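Local structure of activated BY transcription factor SSRB (Salmonella enterica, 2WNW) at residues S22-V36 against R417-A429. The protein belongs to glycosyl hydrolase family 30 and pairs a TIM barrel with a beta-sandwich domain. Residues are numbered along the deposited sequence; the frame is centred on the assembly and turned at random.
Sequences SFSHRQRDCSELISV and RRCRVLDGDKEIA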
loop_
_atom_site.group_PDB
_atom_site.type_symbol
_atom_site.label_atom_id
_atom_site.label_comp_id
_atom_site.label_asym_id
_atom_site.label_seq_id
_atom_site.Cartn_x
_atom_site.Cartn_y
_atom_site.Cartn_z
ATOM N N SER A 22 -29.332 0.814 2.688
ATOM C CA SER A 22 -29.483 1.543 1.442
ATOM C C SER A 22 -28.525 2.723 1.400
ATOM O O SER A 22 -28.207 3.321 2.429
ATOM C CB SER A 22 -30.926 2.035 1.270
ATOM O OG SER A 22 -31.241 3.055 2.198
ATOM N N PHE A 23 -28.053 3.034 0.200
ATOM C CA PHE A 23 -27.150 4.153 -0.010
ATOM C C PHE A 23 -28.020 5.404 -0.090
ATOM O O PHE A 23 -29.239 5.309 -0.237
ATOM C CB PHE A 23 -26.400 3.998 -1.335
ATOM C CG PHE A 23 -25.293 2.979 -1.310
ATOM C CD1 PHE A 23 -23.962 3.387 -1.237
ATOM C CD2 PHE A 23 -25.574 1.621 -1.407
ATOM C CE1 PHE A 23 -22.923 2.453 -1.267
ATOM C CE2 PHE A 23 -24.542 0.677 -1.437
ATOM C CZ PHE A 23 -23.214 1.096 -1.367
ATOM N N SER A 24 -27.383 6.564 0.004
ATOM C CA SER A 24 -28.067 7.847 -0.087
ATOM C C SER A 24 -27.257 8.694 -1.055
ATOM O O SER A 24 -26.114 8.352 -1.368
ATOM C CB SER A 24 -28.102 8.535 1.278
ATOM O OG SER A 24 -28.816 7.762 2.222
ATOM N N HIS A 25 -27.841 9.783 -1.547
ATOM C CA HIS A 25 -27.112 10.662 -2.452
ATOM C C HIS A 25 -25.951 11.181 -1.612
ATOM O O HIS A 25 -26.141 11.533 -0.449
ATOM C CB HIS A 25 -27.989 11.833 -2.906
ATOM C CG HIS A 25 -27.322 12.729 -3.903
ATOM N ND1 HIS A 25 -27.040 12.327 -5.191
ATOM C CD2 HIS A 25 -26.847 13.993 -3.790
ATOM C CE1 HIS A 25 -26.419 13.305 -5.828
ATOM N NE2 HIS A 25 -26.289 14.325 -5.001
ATOM N N ARG A 26 -24.755 11.228 -2.188
ATOM C CA ARG A 26 -23.591 11.683 -1.434
ATOM C C ARG A 26 -23.671 13.129 -0.959
ATOM O O ARG A 26 -24.327 13.971 -1.575
ATOM C CB ARG A 26 -22.309 11.509 -2.253
ATOM C CG ARG A 26 -22.117 12.538 -3.358
ATOM C CD ARG A 26 -20.635 12.699 -3.690
ATOM N NE ARG A 26 -19.888 13.224 -2.549
ATOM C CZ ARG A 26 -18.562 13.292 -2.481
ATOM N NH1 ARG A 26 -17.815 12.870 -3.492
ATOM N NH2 ARG A 26 -17.979 13.777 -1.392
ATOM N N GLN A 27 -22.996 13.400 0.152
ATOM C CA GLN A 27 -22.937 14.739 0.718
ATOM C C GLN A 27 -21.725 15.394 0.067
ATOM O O GLN A 27 -20.807 14.700 -0.373
ATOM C CB GLN A 27 -22.725 14.673 2.228
ATOM C CG GLN A 27 -23.699 13.772 2.958
ATOM C CD GLN A 27 -23.343 13.613 4.424
ATOM O OE1 GLN A 27 -23.367 14.577 5.187
ATOM N NE2 GLN A 27 -23.000 12.393 4.822
ATOM N N ARG A 28 -21.720 16.721 0.007
ATOM C CA ARG A 28 -20.611 17.446 -0.599
ATOM C C ARG A 28 -19.283 17.219 0.122
ATOM O O ARG A 28 -18.240 17.100 -0.520
ATOM C CB ARG A 28 -20.922 18.947 -0.655
ATOM C CG ARG A 28 -21.724 19.372 -1.884
ATOM C CD ARG A 28 -21.888 20.888 -1.947
ATOM N NE ARG A 28 -23.111 21.351 -1.295
ATOM C CZ ARG A 28 -24.317 21.314 -1.857
ATOM N NH1 ARG A 28 -24.465 20.836 -3.086
ATOM N NH2 ARG A 28 -25.378 21.754 -1.189
ATOM N N ASP A 29 -19.321 17.162 1.451
ATOM C CA ASP A 29 -18.109 16.952 2.241
ATOM C C ASP A 29 -17.363 15.711 1.763
ATOM O O ASP A 29 -17.984 14.707 1.413
ATOM C CB ASP A 29 -18.453 16.784 3.722
ATOM C CG ASP A 29 -17.253 16.361 4.550
ATOM O OD1 ASP A 29 -16.362 17.198 4.782
ATOM O OD2 ASP A 29 -17.193 15.186 4.959
ATOM N N CYS A 30 -16.034 15.780 1.762
ATOM C CA CYS A 30 -15.210 14.658 1.315
ATOM C C CYS A 30 -14.352 14.024 2.408
ATOM O O CYS A 30 -13.360 13.360 2.109
ATOM C CB CYS A 30 -14.297 15.100 0.167
ATOM S SG CYS A 30 -15.170 15.526 -1.359
ATOM N N SER A 31 -14.728 14.214 3.667
ATOM C CA SER A 31 -13.952 13.646 4.764
ATOM C C SER A 31 -14.429 12.247 5.155
ATOM O O SER A 31 -15.565 11.863 4.859
ATOM C CB SER A 31 -14.023 14.561 5.988
ATOM O OG SER A 31 -15.324 14.552 6.544
ATOM N N GLU A 32 -13.546 11.500 5.816
ATOM C CA GLU A 32 -13.829 10.144 6.291
ATOM C C GLU A 32 -14.340 9.192 5.223
ATOM O O GLU A 32 -15.193 8.341 5.490
ATOM C CB GLU A 32 -14.827 10.190 7.452
ATOM C CG GLU A 32 -14.258 10.817 8.711
ATOM C CD GLU A 32 -15.236 10.811 9.874
ATOM O OE1 GLU A 32 -14.814 11.165 10.992
ATOM O OE2 GLU A 32 -16.418 10.460 9.676
ATOM N N LEU A 33 -13.789 9.308 4.024
ATOM C CA LEU A 33 -14.216 8.474 2.915
ATOM C C LEU A 33 -13.423 7.210 2.642
ATOM O O LEU A 33 -12.219 7.146 2.865
ATOM C CB LEU A 33 -14.186 9.275 1.614
ATOM C CG LEU A 33 -15.050 10.521 1.431
ATOM C CD1 LEU A 33 -14.767 11.109 0.053
ATOM C CD2 LEU A 33 -16.520 10.153 1.565
ATOM N N ILE A 34 -14.138 6.201 2.162
ATOM C CA ILE A 34 -13.521 4.979 1.679
ATOM C C ILE A 34 -14.137 5.018 0.291
ATOM O O ILE A 34 -15.316 4.710 0.110
ATOM C CB ILE A 34 -13.955 3.704 2.423
ATOM C CG1 ILE A 34 -13.226 3.628 3.770
ATOM C CG2 ILE A 34 -13.608 2.475 1.572
ATOM C CD1 ILE A 34 -13.463 2.342 4.548
ATOM N N SER A 35 -13.349 5.472 -0.674
ATOM C CA SER A 35 -13.816 5.599 -2.045
ATOM C C SER A 35 -13.683 4.297 -2.810
ATOM O O SER A 35 -12.650 3.630 -2.738
ATOM C CB SER A 35 -13.020 6.688 -2.767
ATOM O OG SER A 35 -13.079 7.914 -2.059
ATOM N N VAL A 36 -14.733 3.934 -3.537
ATOM C CA VAL A 36 -14.712 2.718 -4.334
ATOM C C VAL A 36 -14.994 3.068 -5.788
ATOM O O VAL A 36 -15.891 3.862 -6.086
ATOM C CB VAL A 36 -15.748 1.678 -3.831
ATOM C CG1 VAL A 36 -15.415 1.268 -2.407
ATOM C CG2 VAL A 36 -17.159 2.250 -3.901
ATOM N N ARG A 417 -14.764 3.600 15.003
ATOM C CA ARG A 417 -14.419 4.489 13.896
ATOM C C ARG A 417 -15.542 4.592 12.873
ATOM O O ARG A 417 -16.362 3.684 12.742
ATOM C CB ARG A 417 -13.138 4.012 13.203
ATOM C CG ARG A 417 -11.881 4.085 14.076
ATOM C CD ARG A 417 -11.582 5.516 14.510
ATOM N NE ARG A 417 -11.418 6.408 13.363
ATOM C CZ ARG A 417 -10.299 6.529 12.655
ATOM N NH1 ARG A 417 -10.258 7.364 11.625
ATOM N NH2 ARG A 417 -9.218 5.834 12.984
ATOM N N ARG A 418 -15.572 5.711 12.156
ATOM C CA ARG A 418 -16.593 5.946 11.143
ATOM C C ARG A 418 -15.989 6.118 9.765
ATOM O O ARG A 418 -14.841 6.531 9.619
ATOM C CB ARG A 418 -17.387 7.210 11.461
ATOM C CG ARG A 418 -18.244 7.142 12.699
ATOM C CD ARG A 418 -18.878 8.497 12.918
ATOM N NE ARG A 418 -17.853 9.517 13.117
ATOM C CZ ARG A 418 -17.865 10.720 12.551
ATOM N NH1 ARG A 418 -18.855 11.067 11.737
ATOM N NH2 ARG A 418 -16.882 11.577 12.801
ATOM N N CYS A 419 -16.784 5.811 8.750
ATOM C CA CYS A 419 -16.347 5.971 7.377
ATOM C C CYS A 419 -17.573 6.055 6.494
ATOM O O CYS A 419 -18.665 5.638 6.884
ATOM C CB CYS A 419 -15.469 4.796 6.939
ATOM S SG CYS A 419 -16.306 3.205 6.804
ATOM N N ARG A 420 -17.398 6.632 5.318
ATOM C CA ARG A 420 -18.489 6.732 4.375
ATOM C C ARG A 420 -18.043 6.035 3.106
ATOM O O ARG A 420 -17.109 6.487 2.444
ATOM C CB ARG A 420 -18.815 8.194 4.066
ATOM C CG ARG A 420 -19.555 8.931 5.168
ATOM C CD ARG A 420 -20.045 10.278 4.648
ATOM N NE ARG A 420 -18.948 11.209 4.435
ATOM C CZ ARG A 420 -18.907 12.122 3.469
ATOM N NH1 ARG A 420 -19.905 12.230 2.601
ATOM N NH2 ARG A 420 -17.869 12.939 3.380
ATOM N N VAL A 421 -18.682 4.917 2.783
ATOM C CA VAL A 421 -18.342 4.206 1.559
ATOM C C VAL A 421 -18.945 5.048 0.446
ATOM O O VAL A 421 -20.163 5.226 0.382
ATOM C CB VAL A 421 -18.949 2.794 1.534
ATOM C CG1 VAL A 421 -18.621 2.111 0.210
ATOM C CG2 VAL A 421 -18.400 1.981 2.702
ATOM N N LEU A 422 -18.084 5.568 -0.420
ATOM C CA LEU A 422 -18.514 6.433 -1.505
ATOM C C LEU A 422 -18.340 5.767 -2.865
ATOM O O LEU A 422 -17.225 5.456 -3.276
ATOM C CB LEU A 422 -17.724 7.748 -1.428
ATOM C CG LEU A 422 -18.069 8.983 -2.271
ATOM C CD1 LEU A 422 -17.544 8.820 -3.675
ATOM C CD2 LEU A 422 -19.572 9.216 -2.259
ATOM N N ASP A 423 -19.461 5.542 -3.546
ATOM C CA ASP A 423 -19.476 4.922 -4.866
ATOM C C ASP A 423 -20.140 5.892 -5.838
ATOM O O ASP A 423 -21.367 5.910 -5.970
ATOM C CB ASP A 423 -20.266 3.614 -4.822
ATOM C CG ASP A 423 -20.380 2.947 -6.181
ATOM O OD1 ASP A 423 -21.112 1.942 -6.284
ATOM O OD2 ASP A 423 -19.740 3.416 -7.147
ATOM N N GLY A 424 -19.331 6.697 -6.515
ATOM C CA GLY A 424 -19.881 7.660 -7.453
ATOM C C GLY A 424 -20.629 8.751 -6.711
ATOM O O GLY A 424 -20.056 9.425 -5.856
ATOM N N ASP A 425 -21.911 8.923 -7.025
ATOM C CA ASP A 425 -22.715 9.951 -6.370
ATOM C C ASP A 425 -23.560 9.377 -5.237
ATOM O O ASP A 425 -24.484 10.029 -4.747
ATOM C CB ASP A 425 -23.613 10.650 -7.400
ATOM C CG ASP A 425 -24.762 9.778 -7.865
ATOM O OD1 ASP A 425 -24.612 8.536 -7.877
ATOM O OD2 ASP A 425 -25.818 10.337 -8.235
ATOM N N LYS A 426 -23.235 8.156 -4.820
ATOM C CA LYS A 426 -23.957 7.486 -3.742
ATOM C C LYS A 426 -23.016 7.149 -2.585
ATOM O O LYS A 426 -21.837 6.868 -2.799
ATOM C CB LYS A 426 -24.591 6.195 -4.262
ATOM C CG LYS A 426 -25.588 6.381 -5.402
ATOM C CD LYS A 426 -26.826 7.130 -4.937
ATOM C CE LYS A 426 -27.966 7.000 -5.942
ATOM N NZ LYS A 426 -27.581 7.480 -7.295
ATOM N N GLU A 427 -23.543 7.170 -1.363
ATOM C CA GLU A 427 -22.735 6.852 -0.190
ATOM C C GLU A 427 -23.559 6.178 0.901
ATOM O O GLU A 427 -24.788 6.241 0.907
ATOM C CB GLU A 427 -22.116 8.121 0.400
ATOM C CG GLU A 427 -23.100 8.951 1.226
ATOM C CD GLU A 427 -22.457 10.149 1.899
ATOM O OE1 GLU A 427 -21.976 11.050 1.184
ATOM O OE2 GLU A 427 -22.434 10.188 3.148
ATOM N N ILE A 428 -22.860 5.525 1.820
ATOM C CA ILE A 428 -23.491 4.885 2.959
ATOM C C ILE A 428 -22.515 5.017 4.122
ATOM O O ILE A 428 -21.353 4.622 4.021
ATOM C CB ILE A 428 -23.826 3.393 2.698
ATOM C CG1 ILE A 428 -24.500 2.801 3.941
ATOM C CG2 ILE A 428 -22.568 2.614 2.337
ATOM C CD1 ILE A 428 -25.062 1.405 3.746
ATOM N N ALA A 429 -22.991 5.603 5.214
ATOM C CA ALA A 429 -22.174 5.818 6.398
ATOM C C ALA A 429 -22.124 4.576 7.267
ATOM O O ALA A 429 -23.158 3.993 7.591
ATOM C CB ALA A 429 -22.725 6.991 7.205
HETATM O O HOH W 1 -17.755 10.786 -6.034
HETATM O O HOH W 2 -16.451 6.585 -6.409
#
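Arg420 turns the edge of its guanidinium to the loop that joins strands 17-25 and 33-37, and its NH2 gathers three oxygens of that loop. Asp29 O lies in the guanidinium plane at 2.6 Å from Arg420 NH2, although the nitrogen sits well above that carbonyl's plane. Ser31 O takes Arg420 NH2 on a lone pair, and Asp29 OD2 adds a salt bridge to Arg420 NH2 at 2.8 Å. The carboxylate of Asp29 is itself fixed by Ser31 N, as an Asx turn, and by Ser31 OG. A bend at chi3 (-71°) helps turn one guanidinium face to Leu33, whose CD2 lies 3.5 Å above the centre of the Arg420 guanidinium.

Arg26 NH2 reaches Asp29 O from the opposite face of that carbonyl, while Leu422 CD2 packs against a face of the Arg26 guanidinium. Beside Arg420, Glu427 OE1 accepts Gln27 N at 2.8 Å, the N-H coming from above the carboxylate plane, and forms a salt bridge, weak as a hydrogen bond, with Arg420 NH1 on the neighbouring strand. Glu32 stands its carboxylate steeply over one face of the Arg418 guanidinium (planes 72° apart), with OE1 2.8 Å from Arg418 NH2; no N-H points at OE1, so charge alone holds this salt bridge. On the face that carries Val421, Ile428 CG2 sits over the Phe23 ring in a CH-pi contact.

Strand 33-36 runs parallel to 417-423, whereas Ser24 pairs antiparallel with Glu427. Two N-terminal strands thus flank the hairpin 417-429, the chain's beginning completing the beta-sandwich domain of this family 30 protein.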